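Long-range contact in dTDP-4-dehydrorhamnose 3-epimerase (Streptomyces niveus, PDB 2C0Z), which catalyses the 3-epimerisation of a dTDP-linked 4-keto-6-deoxy sugar on the pathway to the aminocoumarin antibiotic novobiocin: residues L15-Q27 / E108-L122. Residues are numbered along the deposited sequence; the frame is centred on the assembly and turned at random.
Sequences LGIEGVWEITPEQ and EGTRLDDVSRRAVYL. With EDO (1,2-ethanediol), chain E; EDO (1,2-ethanediol), chain C; EDO (1,2-ethanediol), chain D.
W21 and I23 pair with Y121 and A119 through four backbone hydrogen bonds, two for each antiparallel pair. On the face of W21 and I23, CD1 of I23 lies 3.9 Å from CB of Y121. CD1 of W21 comes to the edge of the Y121 ring, 4.1 Å from CD2 of Y121. The Y121 ring also meets F44 edge-to-face. Y82 of strand 81-87 touches I23, A119 and Y121 on this face.

The other face carries V20, E22, V120 and L122. Here CG1 of V20 meets CG1 of V120 at 3.9 Å. The extended E22 chain, with CG trans to the backbone N (chi1 179°), carries its carboxylate to R118. R118 bends at chi2 (-91°) and forms a salt bridge from NH1 to OE2 of E22, 3.2 Å long. The carboxylate is met from above its plane, while OE2 stays close to the guanidinium plane. OG1 of T24 sits over one guanidinium face. Ethanediol, probably from the crystallisation liquor, binds NE and NH2 of R118.

Before strand 20-24, the L15-G16 loop meets E108 of strand 107-113. OE1 of E108 accepts from the backbone N of G16 at 2.8 Å, through the syn lone pair. L15 lies against the same carboxylate, and its CD1 reaches OG1 of T110 at 3.7 Å.

The contact thus joins strand 20-30 to strand 119-122 in one sheet and touches strand 107-113 of the other, an arrangement characteristic of the RmlC-like cupin fold.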
loop_
_atom_site.group_PDB
_atom_site.type_symbol
_atom_site.label_atom_id
_atom_site.label_comp_id
_atom_site.label_asym_id
_atom_site.label_seq_id
_atom_site.Cartn_x
_atom_site.Cartn_y
_atom_site.Cartn_z
ATOM N N LEU A 15 8.406 18.626 5.993
ATOM C CA LEU A 15 8.750 19.397 4.810
ATOM C C LEU A 15 8.465 20.878 5.140
ATOM O O LEU A 15 8.209 21.244 6.287
ATOM C CB LEU A 15 8.004 18.863 3.586
ATOM C CG LEU A 15 8.387 17.423 3.147
ATOM C CD1 LEU A 15 7.768 17.080 1.822
ATOM C CD2 LEU A 15 9.893 17.239 3.089
ATOM N N GLY A 16 8.528 21.740 4.138
ATOM C CA GLY A 16 8.401 23.166 4.378
ATOM C C GLY A 16 6.996 23.717 4.592
ATOM O O GLY A 16 6.824 24.884 4.936
ATOM N N ILE A 17 5.988 22.885 4.362
ATOM C CA ILE A 17 4.591 23.195 4.536
ATOM C C ILE A 17 4.106 22.481 5.783
ATOM O O ILE A 17 4.253 21.257 5.897
ATOM C CB ILE A 17 3.799 22.712 3.332
ATOM C CG1 ILE A 17 4.212 23.508 2.089
ATOM C CG2 ILE A 17 2.306 22.810 3.618
ATOM C CD1 ILE A 17 3.615 22.980 0.812
ATOM N N GLU A 18 3.560 23.229 6.726
ATOM C CA GLU A 18 3.073 22.677 7.981
ATOM C C GLU A 18 2.005 21.640 7.701
ATOM O O GLU A 18 1.078 21.882 6.945
ATOM C CB GLU A 18 2.493 23.785 8.857
ATOM C CG GLU A 18 1.837 23.328 10.147
ATOM C CD GLU A 18 1.075 24.444 10.852
ATOM O OE1 GLU A 18 0.781 25.509 10.251
ATOM O OE2 GLU A 18 0.771 24.250 12.041
ATOM N N GLY A 19 2.138 20.480 8.319
ATOM C CA GLY A 19 1.216 19.391 8.085
ATOM C C GLY A 19 1.665 18.386 7.047
ATOM O O GLY A 19 0.954 17.389 6.783
ATOM N N VAL A 20 2.840 18.601 6.472
ATOM C CA VAL A 20 3.394 17.714 5.443
ATOM C C VAL A 20 4.710 17.144 5.948
ATOM O O VAL A 20 5.552 17.884 6.443
ATOM C CB VAL A 20 3.622 18.384 4.066
ATOM C CG1 VAL A 20 4.164 17.372 3.065
ATOM C CG2 VAL A 20 2.338 18.984 3.560
ATOM N N TRP A 21 4.851 15.825 5.859
ATOM C CA TRP A 21 6.048 15.092 6.339
ATOM C C TRP A 21 6.549 14.158 5.262
ATOM O O TRP A 21 5.769 13.614 4.471
ATOM C CB TRP A 21 5.717 14.221 7.552
ATOM C CG TRP A 21 5.309 14.948 8.799
ATOM C CD1 TRP A 21 4.141 15.619 9.025
ATOM C CD2 TRP A 21 6.082 15.084 10.006
ATOM N NE1 TRP A 21 4.130 16.139 10.300
ATOM C CE2 TRP A 21 5.313 15.841 10.914
ATOM C CE3 TRP A 21 7.337 14.646 10.409
ATOM C CZ2 TRP A 21 5.753 16.166 12.195
ATOM C CZ3 TRP A 21 7.785 14.969 11.707
ATOM C CH2 TRP A 21 6.996 15.725 12.571
ATOM N N GLU A 22 7.863 13.947 5.279
ATOM C CA GLU A 22 8.531 12.942 4.441
ATOM C C GLU A 22 8.935 11.782 5.347
ATOM O O GLU A 22 9.554 11.990 6.385
ATOM C CB GLU A 22 9.735 13.501 3.694
ATOM C CG GLU A 22 10.419 12.442 2.848
ATOM C CD GLU A 22 11.508 12.992 1.944
ATOM O OE1 GLU A 22 11.833 14.184 1.998
ATOM O OE2 GLU A 22 12.048 12.200 1.156
ATOM N N ILE A 23 8.549 10.578 4.959
ATOM C CA ILE A 23 8.908 9.365 5.674
ATOM C C ILE A 23 9.952 8.585 4.892
ATOM O O ILE A 23 9.765 8.261 3.725
ATOM C CB ILE A 23 7.657 8.515 5.910
ATOM C CG1 ILE A 23 6.593 9.318 6.723
ATOM C CG2 ILE A 23 8.048 7.263 6.670
ATOM C CD1 ILE A 23 5.561 10.046 5.861
ATOM N N THR A 24 11.074 8.311 5.557
ATOM C CA THR A 24 12.096 7.410 5.083
ATOM C C THR A 24 11.747 6.032 5.654
ATOM O O THR A 24 11.507 5.908 6.856
ATOM C CB THR A 24 13.454 7.878 5.620
ATOM O OG1 THR A 24 13.742 9.191 5.104
ATOM C CG2 THR A 24 14.561 6.972 5.191
ATOM N N PRO A 25 11.684 4.994 4.835
ATOM C CA PRO A 25 11.289 3.680 5.346
ATOM C C PRO A 25 12.405 3.016 6.160
ATOM O O PRO A 25 13.564 3.426 6.074
ATOM C CB PRO A 25 11.028 2.881 4.069
ATOM C CG PRO A 25 12.001 3.467 3.090
ATOM C CD PRO A 25 11.973 4.941 3.394
ATOM N N GLU A 26 12.040 2.006 6.935
ATOM C CA GLU A 26 13.017 1.050 7.451
ATOM C C GLU A 26 13.204 0.014 6.343
ATOM O O GLU A 26 12.279 -0.675 5.978
ATOM C CB GLU A 26 12.538 0.371 8.733
ATOM C CG GLU A 26 13.619 -0.555 9.300
ATOM C CD GLU A 26 13.193 -1.370 10.501
ATOM O OE1 GLU A 26 12.042 -1.232 10.953
ATOM O OE2 GLU A 26 14.050 -2.160 11.016
ATOM N N GLN A 27 14.401 -0.055 5.778
ATOM C CA GLN A 27 14.652 -0.875 4.587
ATOM C C GLN A 27 15.929 -1.703 4.753
ATOM O O GLN A 27 16.932 -1.207 5.274
ATOM C CB GLN A 27 14.813 0.064 3.381
ATOM C CG GLN A 27 15.148 -0.634 2.036
ATOM C CD GLN A 27 14.884 0.256 0.830
ATOM O OE1 GLN A 27 13.865 0.091 0.160
ATOM N NE2 GLN A 27 15.778 1.189 0.553
ATOM N N GLU A 108 5.981 22.145 -2.886
ATOM C CA GLU A 108 7.226 21.436 -2.667
ATOM C C GLU A 108 7.166 20.116 -3.395
ATOM O O GLU A 108 6.188 19.400 -3.306
ATOM C CB GLU A 108 7.506 21.224 -1.184
ATOM C CG GLU A 108 8.902 20.679 -0.919
ATOM C CD GLU A 108 9.345 20.825 0.528
ATOM O OE1 GLU A 108 8.672 21.507 1.329
ATOM O OE2 GLU A 108 10.405 20.257 0.863
ATOM N N GLY A 109 8.241 19.820 -4.106
ATOM C CA GLY A 109 8.371 18.582 -4.853
ATOM C C GLY A 109 9.324 17.631 -4.156
ATOM O O GLY A 109 10.331 18.049 -3.574
ATOM N N THR A 110 8.985 16.344 -4.217
ATOM C CA THR A 110 9.773 15.262 -3.634
ATOM C C THR A 110 9.889 14.156 -4.671
ATOM O O THR A 110 8.907 13.803 -5.311
ATOM C CB THR A 110 9.027 14.674 -2.394
ATOM O OG1 THR A 110 8.789 15.709 -1.411
ATOM C CG2 THR A 110 9.860 13.669 -1.665
ATOM N N ARG A 111 11.077 13.565 -4.820
ATOM C CA ARG A 111 11.179 12.401 -5.709
ATOM C C ARG A 111 10.749 11.164 -4.921
ATOM O O ARG A 111 11.331 10.832 -3.877
ATOM C CB ARG A 111 12.590 12.239 -6.254
ATOM C CG ARG A 111 12.721 11.078 -7.197
ATOM C CD ARG A 111 14.156 10.781 -7.553
ATOM N NE ARG A 111 14.284 9.735 -8.555
ATOM C CZ ARG A 111 14.488 9.965 -9.842
ATOM N NH1 ARG A 111 14.511 11.212 -10.290
ATOM N NH2 ARG A 111 14.602 8.953 -10.696
ATOM N N LEU A 112 9.666 10.549 -5.385
ATOM C CA LEU A 112 9.157 9.291 -4.841
ATOM C C LEU A 112 9.463 8.225 -5.866
ATOM O O LEU A 112 8.919 8.256 -6.984
ATOM C CB LEU A 112 7.652 9.374 -4.550
ATOM C CG LEU A 112 7.229 10.398 -3.490
ATOM C CD1 LEU A 112 5.718 10.272 -3.236
ATOM C CD2 LEU A 112 8.036 10.210 -2.222
ATOM N N ASP A 113 10.341 7.292 -5.513
ATOM C CA ASP A 113 10.685 6.241 -6.456
ATOM C C ASP A 113 10.812 4.906 -5.760
ATOM O O ASP A 113 10.663 4.802 -4.533
ATOM C CB ASP A 113 11.928 6.620 -7.282
ATOM C CG ASP A 113 13.190 6.734 -6.451
ATOM O OD1 ASP A 113 13.282 6.124 -5.385
ATOM O OD2 ASP A 113 14.173 7.410 -6.809
ATOM N N ASP A 114 11.085 3.906 -6.575
ATOM C CA ASP A 114 11.230 2.542 -6.100
ATOM C C ASP A 114 12.649 2.161 -5.674
ATOM O O ASP A 114 12.944 0.975 -5.491
ATOM C CB ASP A 114 10.683 1.561 -7.125
ATOM C CG ASP A 114 11.449 1.538 -8.432
ATOM O OD1 ASP A 114 12.504 2.197 -8.550
ATOM O OD2 ASP A 114 11.018 0.842 -9.411
ATOM N N VAL A 115 13.495 3.168 -5.492
ATOM C CA VAL A 115 14.838 2.982 -4.998
ATOM C C VAL A 115 14.923 3.398 -3.534
ATOM O O VAL A 115 15.198 2.587 -2.662
ATOM C CB VAL A 115 15.855 3.784 -5.849
ATOM C CG1 VAL A 115 17.259 3.631 -5.282
ATOM C CG2 VAL A 115 15.816 3.271 -7.269
ATOM N N SER A 116 14.721 4.685 -3.269
ATOM C CA SER A 116 14.645 5.178 -1.896
ATOM C C SER A 116 13.330 4.896 -1.198
ATOM O O SER A 116 13.270 4.806 0.047
ATOM C CB SER A 116 15.038 6.662 -1.824
ATOM O OG SER A 116 14.248 7.500 -2.628
ATOM N N ARG A 117 12.272 4.778 -1.979
ATOM C CA ARG A 117 10.999 4.331 -1.437
ATOM C C ARG A 117 10.474 5.161 -0.253
ATOM O O ARG A 117 9.887 4.633 0.721
ATOM C CB ARG A 117 11.079 2.850 -1.090
ATOM C CG ARG A 117 11.299 1.974 -2.310
ATOM C CD ARG A 117 11.080 0.487 -2.035
ATOM N NE ARG A 117 11.349 -0.388 -3.193
ATOM C CZ ARG A 117 10.463 -0.732 -4.110
ATOM N NH1 ARG A 117 9.198 -0.347 -4.036
ATOM N NH2 ARG A 117 10.852 -1.515 -5.112
ATOM N N ARG A 118 10.663 6.478 -0.368
ATOM C CA ARG A 118 10.116 7.433 0.580
ATOM C C ARG A 118 8.590 7.518 0.418
ATOM O O ARG A 118 8.015 7.090 -0.598
ATOM C CB ARG A 118 10.765 8.804 0.418
ATOM C CG ARG A 118 12.286 8.749 0.405
ATOM C CD ARG A 118 12.841 8.904 1.717
ATOM N NE ARG A 118 14.293 8.698 1.837
ATOM C CZ ARG A 118 15.163 9.658 2.060
ATOM N NH1 ARG A 118 14.782 10.933 2.140
ATOM N NH2 ARG A 118 16.440 9.348 2.186
ATOM N N ALA A 119 7.958 8.063 1.438
ATOM C CA ALA A 119 6.537 8.349 1.438
ATOM C C ALA A 119 6.353 9.811 1.865
ATOM O O ALA A 119 7.201 10.372 2.561
ATOM C CB ALA A 119 5.789 7.410 2.360
ATOM N N VAL A 120 5.238 10.396 1.441
ATOM C CA VAL A 120 4.849 11.709 1.877
ATOM C C VAL A 120 3.484 11.630 2.513
ATOM O O VAL A 120 2.575 11.023 1.952
ATOM C CB VAL A 120 4.865 12.730 0.717
ATOM C CG1 VAL A 120 4.228 14.033 1.113
ATOM C CG2 VAL A 120 6.267 12.999 0.244
ATOM N N TYR A 121 3.350 12.237 3.698
ATOM C CA TYR A 121 2.079 12.405 4.369
ATOM C C TYR A 121 1.660 13.857 4.218
ATOM O O TYR A 121 2.432 14.772 4.482
ATOM C CB TYR A 121 2.173 12.045 5.840
ATOM C CG TYR A 121 0.949 12.451 6.619
ATOM C CD1 TYR A 121 -0.237 11.738 6.482
ATOM C CD2 TYR A 121 0.961 13.544 7.475
ATOM C CE1 TYR A 121 -1.377 12.102 7.170
ATOM C CE2 TYR A 121 -0.191 13.906 8.161
ATOM C CZ TYR A 121 -1.349 13.178 7.990
ATOM O OH TYR A 121 -2.512 13.508 8.696
ATOM N N LEU A 122 0.437 14.049 3.780
ATOM C CA LEU A 122 -0.139 15.389 3.676
ATOM C C LEU A 122 -1.459 15.477 4.391
ATOM O O LEU A 122 -2.315 14.611 4.259
ATOM C CB LEU A 122 -0.272 15.850 2.236
ATOM C CG LEU A 122 -0.954 14.949 1.240
ATOM C CD1 LEU A 122 -1.670 15.754 0.183
ATOM C CD2 LEU A 122 0.057 14.022 0.574
HETATM C C1 EDO E . 5.109 19.766 11.010
HETATM O O1 EDO E . 3.945 20.551 10.855
HETATM C C2 EDO E . 5.123 18.911 9.753
HETATM O O2 EDO E . 5.198 19.686 8.579
HETATM C C1 EDO C . 15.695 4.771 2.200
HETATM O O1 EDO C . 14.914 5.865 1.769
HETATM C C2 EDO C . 17.140 5.085 1.897
HETATM O O2 EDO C . 17.462 6.384 2.378
HETATM C C1 EDO D . 14.993 -2.222 -5.360
HETATM O O1 EDO D . 13.718 -2.164 -4.710
HETATM C C2 EDO D . 15.362 -0.950 -6.131
HETATM O O2 EDO D . 14.404 -0.722 -7.161
HETATM O O HOH W 1 14.172 -0.169 -2.618
#